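Local coordinates for protein molybdopterin synthase catalytic subunit (Helicobacter pylori, PDB 3RPF) that probably converts the molybdopterin precursor into molybdopterin by inserting two sulfur atoms supplied by its partner protein MoaD to form the dithiolene group, at residues G38-K42 against V85-Q89; L76-H80 against F111-F115. All blocks are in the same frame, centred on the assembly; numbering follows the deposited sequence. Where two conformers were deposited one is given.

Interaction 1 of 2, residues G38-K42 against V85-Q89; sequences GIVRK and VLIGQ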
ATOM      1  N   GLY A  38       4.735   4.672  -8.392  1.00 22.66           N
ATOM      2  CA  GLY A  38       4.668   4.272  -9.792  1.00 25.81           C
ATOM      3  C   GLY A  38       5.993   4.587 -10.466  1.00 29.33           C
ATOM      4  O   GLY A  38       6.429   5.745 -10.489  1.00 26.24           O
ATOM      5  N   ILE A  39       6.640   3.549 -10.995  1.00 25.84           N
ATOM      6  CA  ILE A  39       7.982   3.659 -11.541  1.00 20.43           C
ATOM      7  C   ILE A  39       7.926   3.399 -13.028  1.00 24.51           C
ATOM      8  O   ILE A  39       7.291   2.445 -13.463  1.00 34.07           O
ATOM      9  CB  ILE A  39       8.898   2.594 -10.934  1.00 25.33           C
ATOM     10  CG1 ILE A  39       9.016   2.790  -9.424  1.00 29.34           C
ATOM     11  CG2 ILE A  39      10.259   2.604 -11.633  1.00 25.82           C
ATOM     12  CD1 ILE A  39       9.539   1.564  -8.699  1.00 25.68           C
ATOM     13  N   VAL A  40       8.578   4.250 -13.820  1.00 24.36           N
ATOM     14  CA  VAL A  40       8.568   4.056 -15.257  1.00 23.40           C
ATOM     15  C   VAL A  40       9.425   2.848 -15.602  1.00 28.72           C
ATOM     16  O   VAL A  40      10.606   2.781 -15.264  1.00 31.91           O
ATOM     17  CB  VAL A  40       9.069   5.314 -15.996  1.00 31.28           C
ATOM     18  CG1 VAL A  40       9.222   5.028 -17.476  1.00 34.55           C
ATOM     19  CG2 VAL A  40       8.108   6.488 -15.765  1.00 30.26           C
ATOM     20  N   ARG A  41       8.832   1.875 -16.275  1.00 29.51           N
ATOM     21  CA  ARG A  41       9.596   0.703 -16.651  1.00 32.64           C
ATOM     22  C   ARG A  41       9.870   0.699 -18.146  1.00 35.52           C
ATOM     23  O   ARG A  41       9.148   1.325 -18.930  1.00 33.61           O
ATOM     24  CB  ARG A  41       8.881  -0.574 -16.218  1.00 36.85           C
ATOM     25  CG  ARG A  41       7.443  -0.676 -16.657  1.00 37.91           C
ATOM     26  CD  ARG A  41       6.843  -2.011 -16.216  1.00 34.38           C
ATOM     27  NE  ARG A  41       7.622  -3.151 -16.706  1.00 39.42           N
ATOM     28  CZ  ARG A  41       7.415  -3.750 -17.880  1.00 47.92           C
ATOM     29  NH1 ARG A  41       6.454  -3.319 -18.692  1.00 43.48           N
ATOM     30  NH2 ARG A  41       8.166  -4.779 -18.247  1.00 51.06           N
ATOM     31  N   LYS A  42      10.933   0.010 -18.531  1.00 33.03           N
ATOM     32  CA  LYS A  42      11.281  -0.117 -19.932  1.00 33.56           C
ATOM     33  C   LYS A  42      10.332  -1.098 -20.596  1.00 38.79           C
ATOM     34  O   LYS A  42      10.266  -2.272 -20.219  1.00 39.25           O
ATOM     35  CB  LYS A  42      12.723  -0.575 -20.089  1.00 38.08           C
ATOM     36  CG  LYS A  42      13.090  -0.933 -21.522  1.00 48.51           C
ATOM     37  CD  LYS A  42      14.560  -1.275 -21.642  1.00 55.03           C
ATOM     38  CE  LYS A  42      14.890  -1.850 -23.012  1.00 61.54           C
ATOM     39  NZ  LYS A  42      16.353  -2.106 -23.172  1.00 66.48           N
ATOM     40  N   VAL A  85       9.845  11.707 -17.781  1.00 28.68           N
ATOM     41  CA  VAL A  85      10.368  10.829 -16.761  1.00 23.46           C
ATOM     42  C   VAL A  85      11.004   9.615 -17.440  1.00 32.14           C
ATOM     43  O   VAL A  85      10.354   8.894 -18.159  1.00 33.90           O
ATOM     44  CB  VAL A  85       9.261  10.398 -15.806  1.00 25.70           C
ATOM     45  CG1 VAL A  85       9.813   9.661 -14.650  1.00 27.30           C
ATOM     46  CG2 VAL A  85       8.452  11.582 -15.374  1.00 25.70           C
ATOM     47  N   LEU A  86      12.277   9.396 -17.194  1.00 30.21           N
ATOM     48  CA  LEU A  86      13.004   8.314 -17.823  1.00 32.52           C
ATOM     49  C   LEU A  86      12.825   6.952 -17.151  1.00 36.54           C
ATOM     50  O   LEU A  86      12.406   6.871 -16.020  1.00 33.16           O
ATOM     51  CB  LEU A  86      14.483   8.665 -17.932  1.00 36.40           C
ATOM     52  CG  LEU A  86      14.810  10.046 -18.480  1.00 42.40           C
ATOM     53  CD1 LEU A  86      16.288  10.271 -18.511  1.00 41.33           C
ATOM     54  CD2 LEU A  86      14.204  10.277 -19.822  1.00 44.13           C
ATOM     55  N   ILE A  87      13.208   5.902 -17.860  1.00 30.39           N
ATOM     56  CA  ILE A  87      13.079   4.543 -17.381  1.00 32.36           C
ATOM     57  C   ILE A  87      13.822   4.436 -16.081  1.00 32.07           C
ATOM     58  O   ILE A  87      14.901   4.944 -15.947  1.00 33.55           O
ATOM     59  CB  ILE A  87      13.817   3.582 -18.300  1.00 39.47           C
ATOM     60  CG1 ILE A  87      13.115   3.439 -19.641  1.00 40.35           C
ATOM     61  CG2 ILE A  87      14.063   2.282 -17.586  1.00 39.10           C
ATOM     62  CD1 ILE A  87      11.664   3.249 -19.529  1.00 40.65           C
ATOM     63  N   GLY A  88      13.225   3.755 -15.122  1.00 33.04           N
ATOM     64  CA  GLY A  88      13.816   3.588 -13.813  1.00 33.51           C
ATOM     65  C   GLY A  88      13.448   4.683 -12.828  1.00 35.89           C
ATOM     66  O   GLY A  88      13.671   4.532 -11.619  1.00 33.79           O
ATOM     67  N   GLN A  89      12.889   5.785 -13.321  1.00 30.69           N
ATOM     68  CA  GLN A  89      12.531   6.913 -12.459  0.54 34.82           C
ATOM     69  C   GLN A  89      11.057   6.874 -12.061  1.00 31.85           C
ATOM     70  O   GLN A  89      10.234   6.268 -12.756  1.00 30.47           O
ATOM     71  CB  GLN A  89      12.864   8.247 -13.141  0.54 35.59           C
ATOM     72  CG  GLN A  89      14.329   8.394 -13.528  0.54 35.59           C
ATOM     73  CD  GLN A  89      14.694   9.804 -13.957  0.54 38.99           C
ATOM     74  OE1 GLN A  89      13.931  10.479 -14.657  0.54 36.92           O
ATOM     75  NE2 GLN A  89      15.872  10.255 -13.541  0.54 41.77           N
TER
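Two backbone hydrogen bonds clamp Val40 to a type II beta turn running from Leu86 to Gln89. Val40 N donates to Gln89 O at 2.8 Å, and Gly88 N donates to Val40 O, also at 2.8 Å. Both are nearly straight. Val40 follows the end of strand 32-39, and the turn links strand 84-86 to strand 90-98. The turn is closed by Gln89 N to Leu86 O at 2.9 Å. The side chain of Gln89 folds back, and its OE1 accepts from Leu86 N at 3.2 Å. Gly88 has a positive phi of 89°, as expected at the third position of a type II turn.

Ile39, Val40 and Arg41 belong to the substrate site by similarity, so both bonds lie on the backbone of that site. Arg41 points away from the turn, and its NE bonds to Asn29 O of the second MoaE subunit. Val40 points into the contact and is largely enclosed. Its CG2 meets Val85 CG1 at 3.8 Å, and Leu49 of strand 48-53 also touches it. The end of Ile87 comes nearer than its CB: its CD1 lies 3.7 Å from Val40 CG1, 3.4 Å from Lys42 CA and 3.2 Å from Arg41 O.

Interaction 2 of 2, residues L76-H80 against F111-F115; sequences LKMAH and FIEDF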
ATOM      1  N   LEU A  76      -3.793  11.857   3.591  1.00 21.46           N
ATOM      2  CA  LEU A  76      -3.575  11.357   2.243  1.00 22.15           C
ATOM      3  C   LEU A  76      -2.902  12.446   1.435  1.00 27.84           C
ATOM      4  O   LEU A  76      -3.438  13.552   1.305  1.00 27.79           O
ATOM      5  CB  LEU A  76      -4.913  10.977   1.618  1.00 19.47           C
ATOM      6  CG  LEU A  76      -4.887  10.446   0.180  1.00 33.54           C
ATOM      7  CD1 LEU A  76      -4.127   9.116   0.089  1.00 30.83           C
ATOM      8  CD2 LEU A  76      -6.315  10.287  -0.345  1.00 39.83           C
ATOM      9  N   LYS A  77      -1.717  12.151   0.909  1.00 24.94           N
ATOM     10  CA  LYS A  77      -1.000  13.116   0.066  1.00 21.24           C
ATOM     11  C   LYS A  77      -0.429  12.430  -1.145  1.00 21.69           C
ATOM     12  O   LYS A  77      -0.266  11.199  -1.157  1.00 25.41           O
ATOM     13  CB  LYS A  77       0.127  13.780   0.858  1.00 22.65           C
ATOM     14  CG  LYS A  77      -0.391  14.523   2.082  1.00 29.22           C
ATOM     15  CD  LYS A  77       0.739  15.178   2.851  1.00 34.41           C
ATOM     16  CE  LYS A  77       0.180  16.023   3.992  1.00 35.59           C
ATOM     17  NZ  LYS A  77       1.257  16.769   4.704  1.00 31.60           N
HETATM   18  N   MSE A  78      -0.134  13.218  -2.179  1.00 22.16           N
HETATM   19  CA  MSE A  78       0.432  12.655  -3.390  1.00 21.49           C
HETATM   20  C   MSE A  78       1.380  13.628  -4.083  1.00 26.73           C
HETATM   21  O   MSE A  78       1.383  14.846  -3.809  1.00 23.21           O
HETATM   22  CB  MSE A  78      -0.688  12.255  -4.356  1.00 23.70           C
HETATM   23  CG  MSE A  78      -1.440  13.463  -4.933  1.00 29.94           C
HETATM   24 SE   MSE A  78      -2.490  13.004  -6.516  0.70 33.89          SE
HETATM   25  CE  MSE A  78      -1.025  12.897  -7.787  1.00 23.48           C
ATOM     26  N   ALA A  79       2.191  13.076  -4.978  1.00 21.44           N
ATOM     27  CA  ALA A  79       3.060  13.868  -5.829  1.00 25.52           C
ATOM     28  C   ALA A  79       3.050  13.198  -7.179  1.00 27.62           C
ATOM     29  O   ALA A  79       2.911  11.980  -7.264  1.00 27.01           O
ATOM     30  CB  ALA A  79       4.471  13.892  -5.283  1.00 26.53           C
ATOM     31  N   HIS A  80       3.202  13.984  -8.238  1.00 28.48           N
ATOM     32  CA  HIS A  80       3.198  13.423  -9.578  1.00 24.38           C
ATOM     33  C   HIS A  80       4.129  14.241 -10.451  1.00 28.23           C
ATOM     34  O   HIS A  80       4.244  15.455 -10.267  1.00 29.20           O
ATOM     35  CB  HIS A  80       1.777  13.419 -10.160  1.00 27.95           C
ATOM     36  CG  HIS A  80       1.591  12.454 -11.284  1.00 27.41           C
ATOM     37  ND1 HIS A  80       2.201  12.606 -12.511  1.00 28.97           N
ATOM     38  CD2 HIS A  80       0.869  11.304 -11.370  1.00 28.16           C
ATOM     39  CE1 HIS A  80       1.872  11.598 -13.299  1.00 26.76           C
ATOM     40  NE2 HIS A  80       1.062  10.796 -12.628  1.00 25.12           N
ATOM     41  N   PHE A 111      -8.439   5.187  -3.247  1.00 23.77           N
ATOM     42  CA  PHE A 111      -7.831   6.333  -3.920  1.00 26.28           C
ATOM     43  C   PHE A 111      -7.095   5.944  -5.192  1.00 32.78           C
ATOM     44  O   PHE A 111      -7.302   6.546  -6.248  1.00 27.20           O
ATOM     45  CB  PHE A 111      -6.850   7.059  -3.007  1.00 23.14           C
ATOM     46  CG  PHE A 111      -6.072   8.142  -3.712  1.00 22.31           C
ATOM     47  CD1 PHE A 111      -6.705   9.317  -4.093  1.00 29.98           C
ATOM     48  CD2 PHE A 111      -4.729   7.992  -3.990  1.00 24.06           C
ATOM     49  CE1 PHE A 111      -6.018  10.323  -4.734  1.00 29.25           C
ATOM     50  CE2 PHE A 111      -4.026   9.001  -4.644  1.00 29.42           C
ATOM     51  CZ  PHE A 111      -4.683  10.171  -5.016  1.00 32.19           C
ATOM     52  N   ILE A 112      -6.216   4.951  -5.096  1.00 28.67           N
ATOM     53  CA  ILE A 112      -5.383   4.594  -6.242  1.00 26.04           C
ATOM     54  C   ILE A 112      -6.236   4.200  -7.441  1.00 24.82           C
ATOM     55  O   ILE A 112      -5.925   4.563  -8.577  1.00 28.61           O
ATOM     56  CB  ILE A 112      -4.363   3.475  -5.890  1.00 19.90           C
ATOM     57  CG1 ILE A 112      -3.439   3.954  -4.774  1.00 21.00           C
ATOM     58  CG2 ILE A 112      -3.540   3.100  -7.126  1.00 21.63           C
ATOM     59  CD1 ILE A 112      -2.489   2.874  -4.248  1.00 22.43           C
ATOM     60  N   GLU A 113      -7.322   3.477  -7.185  1.00 21.40           N
ATOM     61  CA  GLU A 113      -8.219   3.038  -8.256  1.00 26.82           C
ATOM     62  C   GLU A 113      -8.945   4.236  -8.870  1.00 31.87           C
ATOM     63  O   GLU A 113      -9.043   4.349 -10.090  1.00 33.72           O
ATOM     64  CB  GLU A 113      -9.227   2.015  -7.721  1.00 31.02           C
ATOM     65  CG  GLU A 113     -10.309   1.566  -8.718  1.00 41.49           C
ATOM     66  CD  GLU A 113      -9.776   0.693  -9.851  1.00 47.95           C
ATOM     67  OE1 GLU A 113      -8.538   0.566  -9.992  1.00 48.27           O
ATOM     68  OE2 GLU A 113     -10.598   0.129 -10.610  1.00 49.18           O
ATOM     69  N   ASP A 114      -9.439   5.135  -8.026  1.00 29.19           N
ATOM     70  CA  ASP A 114     -10.106   6.336  -8.526  1.00 27.44           C
ATOM     71  C   ASP A 114      -9.130   7.196  -9.312  1.00 30.90           C
ATOM     72  O   ASP A 114      -9.472   7.735 -10.369  1.00 32.54           O
ATOM     73  CB  ASP A 114     -10.702   7.139  -7.378  1.00 27.79           C
ATOM     74  CG  ASP A 114     -11.751   8.135  -7.856  1.00 35.81           C
ATOM     75  OD1 ASP A 114     -12.757   7.679  -8.432  1.00 34.28           O
ATOM     76  OD2 ASP A 114     -11.578   9.357  -7.665  1.00 34.19           O
ATOM     77  N   PHE A 115      -7.916   7.325  -8.792  1.00 27.63           N
ATOM     78  CA  PHE A 115      -6.880   8.107  -9.445  1.00 28.66           C
ATOM     79  C   PHE A 115      -6.622   7.616 -10.872  1.00 30.10           C
ATOM     80  O   PHE A 115      -6.639   8.395 -11.828  1.00 27.35           O
ATOM     81  CB  PHE A 115      -5.589   8.057  -8.628  1.00 31.83           C
ATOM     82  CG  PHE A 115      -4.424   8.734  -9.302  1.00 33.74           C
ATOM     83  CD1 PHE A 115      -4.173  10.070  -9.086  1.00 31.14           C
ATOM     84  CD2 PHE A 115      -3.593   8.031 -10.159  1.00 36.24           C
ATOM     85  CE1 PHE A 115      -3.114  10.708  -9.711  1.00 36.11           C
ATOM     86  CE2 PHE A 115      -2.528   8.666 -10.790  1.00 34.87           C
ATOM     87  CZ  PHE A 115      -2.296  10.007 -10.558  1.00 28.91           C
TER
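Where 111-115 of helix 101-118 faces 76-80 of strand 74-82, two phenylalanines one helical turn apart meet three strand side chains. This is alpha/beta packing in the core of the MoaE fold. The segment axes come within 12.0 Å and cross at -40°, so large side chains must fill the gap. Leu76, Met78 and His80, at every second strand position, point toward the helix. Phe111 and Phe115 point back at them.

The Phe111 ring enters the hollow between Leu76 and Met78. Leu76 CD2 lies over one face of the Phe111 ring, 4.3 Å from its centroid, in a CH-pi contact. Met78, a selenomethionine here, places SE at the ring edge, 3.9 Å from Phe111 CZ. The Phe115 ring fits between Met78 and His80. Met78 CE comes to 3.6 Å from Phe115 CE1, and His80 CD2 to 3.5 Å from Phe115 CZ. The His80 and Phe115 rings meet rim to rim. Met78 is thus the bump shared by both rings, with a Met-aromatic contact to each.

Phe62 and Trp65 of helix 55-71 also meet the Phe111 ring, while Phe92 of strand 90-98 stacks on Phe115. At the His80 end the core reaches the partner protein, where Gly73 of the MoaD chain packs on both His80 and Phe115. Strand and helix share no polar pair; the contact consists of apolar and ring contacts, so it rests on close fit. His80 instead uses NE2 to bond Gly74 N of the MoaD chain, while its ND1 is satisfied close by in the chain.

In the fold
From the N terminus, strand 32-39 leads into 38-42, the first half of interaction 1. The chain then passes through strand 48-53 and helix 55-71 to strand 74-82, where interaction 2 begins at 76-80. Next comes 85-89, which closes the loop of interaction 1. Strand 90-98 and helix 101-118 follow, and 111-115 closes interaction 2. The two loops therefore cross. Interaction 1 ties the end of strand 32-39 to the turn joining the antiparallel sheet to the mixed one. Interaction 2 joins the mixed sheet to helix 101-118. Their centres are 18 Å apart and they do not touch, although segments of both border the second MoaE subunit.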